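Local coordinates for protein aminotransferase class-III (Ochrobactrum anthropi, PDB 5GHG) that probably transfers amino groups between amines and carbonyl compounds, using a pyridoxal phosphate-type cofactor that is bound here in its aminated form, at residues L57-V62 and S290-P295; A74-K79 and H328-A333; A381-V386 and L423-P428. The protein carries 1 engineered substitution. All coordinates share one frame; numbering follows the deposited sequence.

How the contacts relate
Contacts 1 and 3 lie nearer the centre of the chain and are built from buried residues, whereas contact 2 sits further out, about 26 Å from that centre, and mixes buried with partly exposed residues. Contact 1 is the middle member. Leu294 and Pro295 pack on Val330 and Ala331 of contact 2, while the engineered Leu58 meets Cys426, and Val60 and Gly61 meet Pro428, of contact 3. Contacts 2 and 3 do not touch, their nearest atoms being about 18 Å apart. The chemistry follows the place: serine hydroxyls between loops near the cofactor, van der Waals packing between helices, and backbone bonds within a sheet. Contacts 1 and 2 also meet the second subunit.

Contact 1: L57-V62 and S290-P295; sequences LLSVGV and SSSYLP. Engineered in segment 57-62: Leu58 (natural residue Trp).
Ser291 sets its hydroxyl against the backbone N-H of Val62 in the tight part of the contact. With OG anti to its carbonyl carbon (chi1 -68°), the oxygen accepts the N-H of Val62 at 3.1 Å. A second bond to Asn338 holds the same hydroxyl, so a short polar side chain suits the spot. An alanine in place of Ser291 would probably leave the Val62 N-H without its acceptor and Asn338 without this partner.

The backbones are close as well. Ser59 O takes a CA-H...O contact from Ser291 CA at 3.1 Å, and Ser291 O faces Val60 CA at 3.5 Å. Val60 centres an inverse gamma turn, which bends the chain sharply where it passes Ser291. The 290-295 loop holds a type I' turn from Ser290 to Tyr293, closed by Tyr293 N bonding to Ser290 O.

Ser59 and Ser292 also sit close, with Ser59 CB 2.9 Å from Ser292 OG. The Ser59 hydroxyl is held by several weak bonds, to Leu57 N, Ser55 O and, at 3.0 Å from Ser59 OG, Ser292 OG. The looser part is at the Tyr293 ring: Val60 CG1 reaches its edge, 4.1 Å from CE1, while Val62 CG2 comes to the same carbon obliquely. The ring's OH bonds to Gly63 and Glu66. Even this end is not a solvent side: Tyr293 packs on Pro81 of the second subunit.

Leu57 O bonds to Lys287 NZ, and Lys287 lines the cofactor pocket. The pairing of loops beside it, close to the subunit interface, fits the active-site surroundings of a class III aminotransferase.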
# COMPACT_ATOMS: atom_id res chain seq x y z
N LEU B 57 12.63 -9.96 2.03
CA LEU B 57 12.27 -9.75 0.62
C LEU B 57 13.25 -8.77 -0.01
O LEU B 57 12.85 -7.71 -0.51
CB LEU B 57 10.83 -9.24 0.48
CG LEU B 57 9.70 -10.22 0.85
CD1 LEU B 57 8.32 -9.61 0.68
CD2 LEU B 57 9.83 -11.49 0.03
N LEU B 58 14.54 -9.12 0.02
CA LEU B 58 15.62 -8.29 -0.49
C LEU B 58 15.63 -6.92 0.18
O LEU B 58 16.00 -5.91 -0.44
CB LEU B 58 15.53 -8.17 -2.02
CG LEU B 58 15.53 -9.48 -2.81
CD1 LEU B 58 14.14 -10.12 -2.85
CD2 LEU B 58 16.09 -9.31 -4.23
N SER B 59 15.30 -6.88 1.48
CA SER B 59 14.97 -5.61 2.12
C SER B 59 15.62 -5.37 3.48
O SER B 59 15.83 -4.21 3.83
CB SER B 59 13.45 -5.49 2.27
OG SER B 59 12.94 -6.65 2.92
N VAL B 60 15.97 -6.39 4.25
CA VAL B 60 16.38 -6.19 5.66
C VAL B 60 17.88 -5.97 5.66
O VAL B 60 18.68 -6.83 6.04
CB VAL B 60 15.92 -7.35 6.55
CG1 VAL B 60 16.25 -7.08 8.02
CG2 VAL B 60 14.40 -7.53 6.38
N GLY B 61 18.27 -4.76 5.26
CA GLY B 61 19.68 -4.46 5.05
C GLY B 61 20.54 -4.56 6.30
O GLY B 61 21.66 -5.07 6.24
N VAL B 62 20.04 -4.07 7.44
CA VAL B 62 20.85 -4.06 8.67
C VAL B 62 20.69 -5.32 9.50
O VAL B 62 21.15 -5.40 10.64
CB VAL B 62 20.56 -2.81 9.54
CG1 VAL B 62 20.91 -1.53 8.77
CG2 VAL B 62 19.14 -2.80 10.01
N SER B 290 14.28 1.53 4.99
CA SER B 290 14.04 1.32 6.41
C SER B 290 14.47 -0.06 6.87
O SER B 290 14.16 -0.46 8.01
CB SER B 290 12.55 1.53 6.74
OG SER B 290 11.77 0.46 6.19
N SER B 291 15.17 -0.81 6.02
CA SER B 291 15.42 -2.24 6.24
C SER B 291 14.12 -3.00 6.51
O SER B 291 14.12 -4.04 7.18
CB SER B 291 16.43 -2.45 7.39
OG SER B 291 17.71 -2.00 7.00
N SER B 292 13.01 -2.49 6.01
CA SER B 292 11.67 -3.06 6.23
C SER B 292 11.27 -3.10 7.70
O SER B 292 10.32 -3.80 8.06
CB SER B 292 11.56 -4.46 5.63
OG SER B 292 11.53 -4.39 4.22
N TYR B 293 11.96 -2.37 8.59
CA TYR B 293 11.54 -2.39 9.99
C TYR B 293 10.18 -1.75 10.17
O TYR B 293 9.45 -2.07 11.12
CB TYR B 293 12.59 -1.73 10.88
CG TYR B 293 13.67 -2.67 11.36
CD1 TYR B 293 14.39 -3.45 10.46
CD2 TYR B 293 14.01 -2.75 12.71
CE1 TYR B 293 15.41 -4.30 10.90
CE2 TYR B 293 15.03 -3.59 13.16
CZ TYR B 293 15.72 -4.37 12.26
OH TYR B 293 16.73 -5.21 12.70
N LEU B 294 9.82 -0.83 9.28
CA LEU B 294 8.48 -0.29 9.15
C LEU B 294 8.23 -0.02 7.67
O LEU B 294 9.18 0.26 6.94
CB LEU B 294 8.27 1.00 9.95
CG LEU B 294 8.21 0.86 11.46
CD1 LEU B 294 7.97 2.20 12.13
CD2 LEU B 294 7.09 -0.14 11.83
N PRO B 295 6.98 -0.09 7.22
CA PRO B 295 6.68 0.20 5.80
C PRO B 295 6.84 1.68 5.50
O PRO B 295 6.22 2.53 6.16
CB PRO B 295 5.20 -0.22 5.65
CG PRO B 295 4.82 -0.88 6.95
CD PRO B 295 5.78 -0.46 7.99

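Contact 2: A74-K79 and H328-A333; sequences ARQMKK and HPVAAA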
# COMPACT_ATOMS: atom_id res chain seq x y z
N ALA B 74 10.08 3.92 18.93
CA ALA B 74 9.38 4.20 20.17
C ALA B 74 9.48 5.67 20.55
O ALA B 74 8.50 6.25 21.05
CB ALA B 74 9.91 3.32 21.28
N ARG B 75 10.65 6.28 20.35
CA ARG B 75 10.83 7.67 20.69
C ARG B 75 9.87 8.57 19.93
O ARG B 75 9.24 9.46 20.51
CB ARG B 75 12.30 8.08 20.44
CG ARG B 75 12.61 9.55 20.75
CD ARG B 75 14.10 9.87 20.43
NE ARG B 75 14.28 11.20 19.89
CZ ARG B 75 15.47 11.82 19.77
NH1 ARG B 75 16.59 11.23 20.19
NH2 ARG B 75 15.52 13.06 19.28
N GLN B 76 9.73 8.35 18.62
CA GLN B 76 8.77 9.16 17.87
C GLN B 76 7.34 8.83 18.26
O GLN B 76 6.49 9.72 18.36
CB GLN B 76 8.95 8.99 16.36
CG GLN B 76 7.94 9.85 15.57
CD GLN B 76 8.19 11.33 15.79
OE1 GLN B 76 9.34 11.76 15.90
NE2 GLN B 76 7.12 12.11 15.87
N MET B 77 7.05 7.54 18.46
CA MET B 77 5.69 7.13 18.78
C MET B 77 5.23 7.74 20.10
O MET B 77 4.05 8.01 20.26
CB MET B 77 5.60 5.60 18.82
CG MET B 77 4.20 5.06 18.71
SD MET B 77 4.18 3.26 18.53
CE MET B 77 5.16 3.02 17.09
N LYS B 78 6.17 7.95 21.02
CA LYS B 78 5.90 8.56 22.32
C LYS B 78 5.85 10.07 22.27
O LYS B 78 5.51 10.70 23.27
CB LYS B 78 6.96 8.11 23.34
CG LYS B 78 6.85 6.66 23.79
CD LYS B 78 5.56 6.43 24.53
CE LYS B 78 5.60 7.02 25.93
NZ LYS B 78 5.84 5.98 26.93
N LYS B 79 6.24 10.67 21.15
CA LYS B 79 6.23 12.11 20.99
C LYS B 79 5.02 12.55 20.16
O LYS B 79 4.19 13.33 20.61
CB LYS B 79 7.53 12.59 20.35
CG LYS B 79 7.57 14.07 20.10
CD LYS B 79 8.93 14.48 19.52
CE LYS B 79 8.99 15.97 19.30
NZ LYS B 79 10.36 16.36 18.89
N HIS B 328 4.50 9.01 7.11
CA HIS B 328 4.22 8.61 8.47
C HIS B 328 5.42 8.92 9.36
O HIS B 328 6.52 8.45 9.09
CB HIS B 328 3.89 7.12 8.54
CG HIS B 328 3.26 6.72 9.85
ND1 HIS B 328 3.98 6.67 11.03
CD2 HIS B 328 1.99 6.41 10.16
CE1 HIS B 328 3.17 6.33 12.01
NE2 HIS B 328 1.96 6.18 11.52
N PRO B 329 5.24 9.71 10.43
CA PRO B 329 6.42 10.19 11.17
C PRO B 329 7.19 9.09 11.89
O PRO B 329 8.41 9.22 12.04
CB PRO B 329 5.82 11.19 12.17
CG PRO B 329 4.37 10.80 12.28
CD PRO B 329 3.98 10.29 10.94
N VAL B 330 6.53 8.02 12.33
CA VAL B 330 7.26 6.94 12.97
C VAL B 330 8.10 6.19 11.95
O VAL B 330 9.29 5.90 12.17
CB VAL B 330 6.32 5.99 13.72
CG1 VAL B 330 7.12 4.91 14.47
CG2 VAL B 330 5.42 6.75 14.70
N ALA B 331 7.51 5.87 10.80
CA ALA B 331 8.26 5.20 9.73
C ALA B 331 9.41 6.07 9.25
O ALA B 331 10.51 5.57 9.01
CB ALA B 331 7.33 4.83 8.59
N ALA B 332 9.17 7.38 9.11
CA ALA B 332 10.25 8.27 8.69
C ALA B 332 11.38 8.29 9.71
O ALA B 332 12.55 8.30 9.34
CB ALA B 332 9.73 9.69 8.47
N ALA B 333 11.05 8.31 11.01
CA ALA B 333 12.09 8.32 12.03
C ALA B 333 12.93 7.05 11.96
O ALA B 333 14.15 7.08 12.14
CB ALA B 333 11.48 8.48 13.42
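Gln76 and Met77, late in helix 67-77, pack against Pro329, Val330 and Ala333 in the first turn or so of helix 329-344. Van der Waals contact does the joining. Gln76 CB lies 3.9 Å from Ala333 CB, a small residue that lets the two helices come close. Further out, Gln76 CG rests over the start of the second helix, 3.6 Å from Pro329 O and 4.1 Å from Val330 CG2. The chain of Gln76 leaves with CG anti to its backbone N and then bends at chi2 (65°), which brings NE2 across Pro329, 4.0 Å from its CB. Met77 contributes its flexible tip: a bend at chi3 (-57°) turns CE onto Val330 CG1, 3.8 Å away.

Polar bonds work within each side rather than across. Gln76 NE2 is hydrogen-bonded to Leu80 O, so the amide lies against its neighbour while its N-H is used by its own chain. His328 is the N-cap of helix 329-344; its ND1 accepts from Val330 N at 3.2 Å, with the donor tilted 19° from the ring plane. Proline suits the following position, since a residue in the first helical turn needs no N-H for a helix bond.

Subunit contacts form a third group. His328 NE2 bonds to Ser292 O of the second subunit, whose Tyr293 packs on Met77, His328 and Val330.

With ND1 accepting and NE2 facing a carbonyl, His328 is probably neutral with its proton on NE2. The two helices are thus held by shape and burial, and the directional bonds cap the start of helix 329-344 and tie His328 to the second subunit.

Contact 3: A381-V386 and L423-P428; sequences AGVELV and LAFCPP
Neighbouring antiparallel strands 380-385 and 422-425 of the mixed sheet shared by the N- and C-terminal parts of the chain meet here, Ala381 opposite Phe425 and Val383 opposite Leu423. Each of these two pairs is hydrogen-bonded in both directions. Phe425 N reaches Ala381 O at 2.8 Å, and Ala381 N returns the bond to Phe425 O at 2.9 Å. Val383 N gives to Leu423 O at 2.8 Å, while Leu423 N meets Val383 O at 2.9 Å. Between them lies the non-hydrogen-bonded pair Gly382 and Ala424, where the CA atoms come to 4.4 Å; two residues with little or no side chain suit so close a pairing. CA-H...O contacts from Gly382 to Leu423 O and from Ala424 to Ala381 O fill in the ladder.

The bulkier residues share the other face. Val383 CG2, anti to its carbonyl carbon, comes obliquely to the Phe425 ring, 4.1 Å from CE2. Further along, the branch tips of Leu385 and Leu423 touch, CD1 to CD1 4.2 Å. Helices 347-363, 400-411 and 433-455 cover this apolar layer, with Leu362, Leu401 and Leu443 among the residues that meet it. Ala424, on the opposite face, packs on Met54, and the charge of Glu384 is met by Arg188 and Arg375.

Backbone pairing in the sheet and branched side chains under a cover of helices form a two-layer alpha/beta arrangement consistent with the small domain of fold type I PLP enzymes, the fold class that includes the class III aminotransferases.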
# COMPACT_ATOMS: atom_id res chain seq x y z
N ALA B 381 22.76 -11.82 -6.48
CA ALA B 381 23.16 -12.82 -7.45
C ALA B 381 22.04 -13.80 -7.70
O ALA B 381 21.18 -14.02 -6.86
CB ALA B 381 24.43 -13.57 -7.00
N GLY B 382 22.09 -14.41 -8.88
CA GLY B 382 21.19 -15.50 -9.21
C GLY B 382 21.96 -16.64 -9.81
O GLY B 382 22.92 -16.43 -10.55
N VAL B 383 21.55 -17.85 -9.48
CA VAL B 383 22.14 -19.08 -10.00
C VAL B 383 21.04 -19.84 -10.70
O VAL B 383 20.13 -20.36 -10.05
CB VAL B 383 22.80 -19.92 -8.87
CG1 VAL B 383 23.37 -21.21 -9.43
CG2 VAL B 383 23.89 -19.13 -8.17
N GLU B 384 21.08 -19.87 -12.03
CA GLU B 384 20.03 -20.51 -12.80
C GLU B 384 20.39 -21.96 -13.08
O GLU B 384 21.47 -22.25 -13.61
CB GLU B 384 19.75 -19.77 -14.12
CG GLU B 384 18.56 -20.36 -14.87
CD GLU B 384 18.00 -19.44 -15.95
OE1 GLU B 384 18.37 -18.26 -15.97
OE2 GLU B 384 17.18 -19.92 -16.77
N LEU B 385 19.48 -22.86 -12.72
CA LEU B 385 19.72 -24.29 -12.77
C LEU B 385 19.11 -24.90 -14.02
O LEU B 385 18.02 -24.50 -14.46
CB LEU B 385 19.13 -24.97 -11.53
CG LEU B 385 19.63 -24.42 -10.19
CD1 LEU B 385 18.98 -25.17 -9.04
CD2 LEU B 385 21.16 -24.47 -10.10
N VAL B 386 19.80 -25.90 -14.57
CA VAL B 386 19.35 -26.65 -15.75
C VAL B 386 19.85 -28.08 -15.58
O VAL B 386 20.77 -28.35 -14.82
CB VAL B 386 19.92 -26.04 -17.06
CG1 VAL B 386 19.44 -24.62 -17.26
CG2 VAL B 386 21.43 -26.07 -17.04
N LEU B 423 17.89 -19.68 -8.35
CA LEU B 423 18.03 -19.41 -6.91
C LEU B 423 18.70 -18.05 -6.72
O LEU B 423 19.76 -17.80 -7.30
CB LEU B 423 18.88 -20.48 -6.23
CG LEU B 423 18.38 -21.92 -6.33
CD1 LEU B 423 19.33 -22.83 -5.57
CD2 LEU B 423 16.97 -22.01 -5.80
N ALA B 424 18.09 -17.19 -5.91
CA ALA B 424 18.64 -15.85 -5.70
C ALA B 424 19.35 -15.76 -4.36
O ALA B 424 19.03 -16.46 -3.40
CB ALA B 424 17.54 -14.79 -5.76
N PHE B 425 20.35 -14.89 -4.31
CA PHE B 425 21.08 -14.59 -3.09
C PHE B 425 21.16 -13.07 -2.96
O PHE B 425 21.58 -12.39 -3.90
CB PHE B 425 22.45 -15.25 -3.12
CG PHE B 425 22.35 -16.74 -3.19
CD1 PHE B 425 22.32 -17.50 -2.04
CD2 PHE B 425 22.18 -17.37 -4.42
CE1 PHE B 425 22.19 -18.87 -2.10
CE2 PHE B 425 22.04 -18.73 -4.49
CZ PHE B 425 22.04 -19.49 -3.33
N CYS B 426 20.71 -12.56 -1.83
CA CYS B 426 20.65 -11.13 -1.58
C CYS B 426 20.73 -10.91 -0.08
O CYS B 426 19.76 -10.47 0.56
CB CYS B 426 19.35 -10.56 -2.17
SG CYS B 426 19.11 -8.79 -2.03
N PRO B 427 21.86 -11.25 0.53
CA PRO B 427 21.94 -11.30 2.00
C PRO B 427 22.08 -9.91 2.61
O PRO B 427 22.34 -8.93 1.89
CB PRO B 427 23.19 -12.16 2.25
CG PRO B 427 24.07 -11.88 1.03
CD PRO B 427 23.08 -11.78 -0.12
N PRO B 428 21.89 -9.79 3.92
CA PRO B 428 21.94 -8.47 4.55
C PRO B 428 23.31 -7.81 4.37
O PRO B 428 24.34 -8.48 4.27
CB PRO B 428 21.63 -8.76 6.02
CG PRO B 428 20.87 -10.06 5.99
CD PRO B 428 21.49 -10.85 4.87